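Local atomic coordinates of E1 (Kluyveromyces marxianus, PDB entry 3VX6), a protein that acts as an E1-like enzyme of autophagy, activating the ubiquitin-like proteins ATG12 and ATG8 for conjugation to ATG5 and phosphatidylethanolamine. Residues Leu84-Ile89 with Lys93-Ile98. Residues are numbered along the deposited sequence; the frame is centred on the assembly and turned at random.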
ATOM      1  N   LEU A  84      -6.546 -12.247  -5.594  1.00 34.93           N
ATOM      2  CA  LEU A  84      -7.740 -13.036  -5.395  1.00 36.03           C
ATOM      3  C   LEU A  84      -8.354 -13.176  -6.788  1.00 37.17           C
ATOM      4  O   LEU A  84      -9.213 -12.395  -7.179  1.00 38.68           O
ATOM      5  CB  LEU A  84      -8.722 -12.328  -4.462  1.00 34.46           C
ATOM      6  CG  LEU A  84      -9.828 -13.206  -3.850  1.00 34.70           C
ATOM      7  CD1 LEU A  84     -11.075 -12.364  -3.683  1.00 34.98           C
ATOM      8  CD2 LEU A  84     -10.143 -14.410  -4.718  1.00 32.51           C
ATOM      9  N   ASN A  85      -7.896 -14.167  -7.543  1.00 38.14           N
ATOM     10  CA  ASN A  85      -8.422 -14.388  -8.876  1.00 38.44           C
ATOM     11  C   ASN A  85      -9.712 -15.207  -8.855  1.00 38.78           C
ATOM     12  O   ASN A  85      -9.691 -16.409  -8.564  1.00 36.74           O
ATOM     13  CB  ASN A  85      -7.404 -15.120  -9.749  1.00 40.69           C
ATOM     14  CG  ASN A  85      -7.921 -15.350 -11.163  1.00 42.45           C
ATOM     15  OD1 ASN A  85      -8.075 -14.398 -11.931  1.00 44.50           O
ATOM     16  ND2 ASN A  85      -8.215 -16.607 -11.505  1.00 41.18           N
ATOM     17  N   PHE A  86     -10.826 -14.553  -9.175  1.00 39.05           N
ATOM     18  CA  PHE A  86     -12.125 -15.210  -9.246  1.00 39.67           C
ATOM     19  C   PHE A  86     -12.168 -16.163 -10.445  1.00 41.17           C
ATOM     20  O   PHE A  86     -11.491 -15.949 -11.461  1.00 41.52           O
ATOM     21  CB  PHE A  86     -13.228 -14.163  -9.351  1.00 38.24           C
ATOM     22  CG  PHE A  86     -13.417 -13.387  -8.096  1.00 38.26           C
ATOM     23  CD1 PHE A  86     -13.969 -13.995  -6.971  1.00 39.01           C
ATOM     24  CD2 PHE A  86     -12.980 -12.071  -8.004  1.00 37.79           C
ATOM     25  CE1 PHE A  86     -14.081 -13.305  -5.770  1.00 38.07           C
ATOM     26  CE2 PHE A  86     -13.083 -11.373  -6.815  1.00 37.41           C
ATOM     27  CZ  PHE A  86     -13.637 -11.996  -5.689  1.00 39.04           C
ATOM     28  N   ASN A  87     -12.956 -17.225 -10.314  1.00 42.40           N
ATOM     29  CA  ASN A  87     -13.068 -18.229 -11.360  1.00 43.75           C
ATOM     30  C   ASN A  87     -14.102 -17.894 -12.416  1.00 42.87           C
ATOM     31  O   ASN A  87     -14.066 -18.438 -13.518  1.00 43.12           O
ATOM     32  CB  ASN A  87     -13.362 -19.604 -10.740  1.00 47.21           C
ATOM     33  CG  ASN A  87     -14.404 -19.543  -9.618  1.00 51.50           C
ATOM     34  OD1 ASN A  87     -14.839 -18.459  -9.195  1.00 52.41           O
ATOM     35  ND2 ASN A  87     -14.795 -20.714  -9.120  1.00 51.60           N
ATOM     36  N   THR A  88     -15.023 -16.997 -12.095  1.00 40.69           N
ATOM     37  CA  THR A  88     -16.034 -16.633 -13.068  1.00 41.95           C
ATOM     38  C   THR A  88     -16.179 -15.127 -13.115  1.00 42.38           C
ATOM     39  O   THR A  88     -15.942 -14.446 -12.114  1.00 43.80           O
ATOM     40  CB  THR A  88     -17.416 -17.262 -12.743  1.00 42.50           C
ATOM     41  OG1 THR A  88     -18.191 -16.353 -11.951  1.00 44.02           O
ATOM     42  CG2 THR A  88     -17.242 -18.567 -11.986  1.00 43.16           C
ATOM     43  N   ILE A  89     -16.561 -14.615 -14.284  1.00 41.46           N
ATOM     44  CA  ILE A  89     -16.742 -13.180 -14.484  1.00 40.26           C
ATOM     45  C   ILE A  89     -17.841 -12.645 -13.565  1.00 40.24           C
ATOM     46  O   ILE A  89     -17.757 -11.527 -13.073  1.00 41.41           O
ATOM     47  CB  ILE A  89     -17.118 -12.863 -15.960  1.00 41.12           C
ATOM     48  CG1 ILE A  89     -17.096 -11.353 -16.211  1.00 43.33           C
ATOM     49  CG2 ILE A  89     -18.515 -13.377 -16.269  1.00 39.26           C
ATOM     50  CD1 ILE A  89     -15.716 -10.764 -16.358  1.00 46.48           C
ATOM     51  N   LYS A  93     -17.618  -9.856 -10.973  1.00 36.95           N
ATOM     52  CA  LYS A  93     -18.514  -8.710 -11.011  1.00 38.44           C
ATOM     53  C   LYS A  93     -19.326  -8.577  -9.726  1.00 39.37           C
ATOM     54  O   LYS A  93     -19.531  -7.471  -9.225  1.00 40.67           O
ATOM     55  CB  LYS A  93     -19.449  -8.803 -12.217  1.00 37.35           C
ATOM     56  CG  LYS A  93     -18.710  -8.745 -13.524  1.00 41.35           C
ATOM     57  CD  LYS A  93     -19.637  -8.609 -14.710  1.00 45.89           C
ATOM     58  CE  LYS A  93     -18.811  -8.589 -16.004  1.00 49.80           C
ATOM     59  NZ  LYS A  93     -19.559  -8.078 -17.197  1.00 50.23           N
ATOM     60  N   ASN A  94     -19.776  -9.702  -9.183  1.00 39.84           N
ATOM     61  CA  ASN A  94     -20.568  -9.671  -7.967  1.00 41.38           C
ATOM     62  C   ASN A  94     -19.746  -9.544  -6.690  1.00 42.14           C
ATOM     63  O   ASN A  94     -20.291  -9.218  -5.627  1.00 41.54           O
ATOM     64  CB  ASN A  94     -21.448 -10.910  -7.873  1.00 41.84           C
ATOM     65  CG  ASN A  94     -22.401 -11.027  -9.033  1.00 42.58           C
ATOM     66  OD1 ASN A  94     -22.875 -10.020  -9.569  1.00 40.38           O
ATOM     67  ND2 ASN A  94     -22.703 -12.262  -9.424  1.00 43.76           N
ATOM     68  N   CYS A  95     -18.446  -9.804  -6.778  1.00 40.51           N
ATOM     69  CA  CYS A  95     -17.618  -9.684  -5.592  1.00 40.91           C
ATOM     70  C   CYS A  95     -17.936  -8.377  -4.892  1.00 40.31           C
ATOM     71  O   CYS A  95     -17.777  -7.311  -5.478  1.00 41.76           O
ATOM     72  CB  CYS A  95     -16.132  -9.694  -5.944  1.00 39.75           C
ATOM     73  SG  CYS A  95     -15.101  -9.141  -4.557  1.00 41.29           S
ATOM     74  N   ASN A  96     -18.401  -8.450  -3.650  1.00 40.20           N
ATOM     75  CA  ASN A  96     -18.698  -7.231  -2.904  1.00 40.48           C
ATOM     76  C   ASN A  96     -17.351  -6.528  -2.688  1.00 41.47           C
ATOM     77  O   ASN A  96     -16.684  -6.732  -1.666  1.00 39.62           O
ATOM     78  CB  ASN A  96     -19.326  -7.572  -1.554  1.00 40.38           C
ATOM     79  CG  ASN A  96     -19.875  -6.358  -0.847  1.00 39.33           C
ATOM     80  OD1 ASN A  96     -19.223  -5.323  -0.780  1.00 39.36           O
ATOM     81  ND2 ASN A  96     -21.081  -6.479  -0.307  1.00 40.86           N
ATOM     82  N   LYS A  97     -16.951  -5.716  -3.662  1.00 42.97           N
ATOM     83  CA  LYS A  97     -15.673  -5.023  -3.581  1.00 44.70           C
ATOM     84  C   LYS A  97     -15.497  -4.191  -2.320  1.00 43.77           C
ATOM     85  O   LYS A  97     -14.404  -4.135  -1.776  1.00 42.83           O
ATOM     86  CB  LYS A  97     -15.445  -4.139  -4.817  1.00 46.70           C
ATOM     87  CG  LYS A  97     -15.053  -4.903  -6.078  1.00 49.64           C
ATOM     88  CD  LYS A  97     -16.272  -5.469  -6.765  1.00 52.95           C
ATOM     89  CE  LYS A  97     -15.911  -6.379  -7.918  1.00 53.98           C
ATOM     90  NZ  LYS A  97     -17.146  -6.790  -8.649  1.00 56.49           N
ATOM     91  N   ILE A  98     -16.567  -3.554  -1.855  1.00 43.22           N
ATOM     92  CA  ILE A  98     -16.494  -2.726  -0.656  1.00 44.24           C
ATOM     93  C   ILE A  98     -16.286  -3.543   0.627  1.00 43.67           C
ATOM     94  O   ILE A  98     -15.481  -3.178   1.498  1.00 43.18           O
ATOM     95  CB  ILE A  98     -17.760  -1.849  -0.518  1.00 44.90           C
ATOM     96  CG1 ILE A  98     -18.067  -1.608   0.954  1.00 45.27           C
ATOM     97  CG2 ILE A  98     -18.923  -2.490  -1.237  1.00 46.68           C
ATOM     98  CD1 ILE A  98     -19.307  -0.808   1.180  1.00 50.12           C
TER
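F86 reaches with the far end of its ring to the side chain of C95, where the short helix 89-94 has just ended. CZ of F86 lies 3.4 Å from SG of C95, and CB of C95 lies 3.4 Å from CZ of F86. The sulfur stands 4.5 Å from the centroid of the F86 ring and 65° off its normal, an oblique sulfur-aromatic contact. C95 has SG anti to its backbone N (chi1 166°), which swings the thiol toward CZ of F86, obliquely to the ring; a small, polarisable thiol suits this place, able to come close to the ring without a bulky branch. CD2 of L84 lies over one face of the F86 ring near its rim, and I126 of strand 123-130 also touches the phenylalanine. An alanine in place of F86 would probably leave C95 without its aromatic neighbour and open a gap between the backbone here and the turn after the helix. Inside the helix, the N of K93 donates to the O of I89 at 2.7 Å, an i to i+4 bond. The lysine's extended chain crosses the isoleucine obliquely, its CE 3.3 Å from CG1 of I89, so its methylenes add apolar cover while its ammonium end runs on past the isoleucine. I89 in turn packs on F128 of strand 123-130 and Y137 of strand 135-144, a fitting task for a branched apolar residue. With T88 and N96 as N-caps, this surface packing is that of a strand-to-helix connection: strand 78-86 passes through a short helix into helix 97-114, within the N-terminal region of an ATG7-family protein.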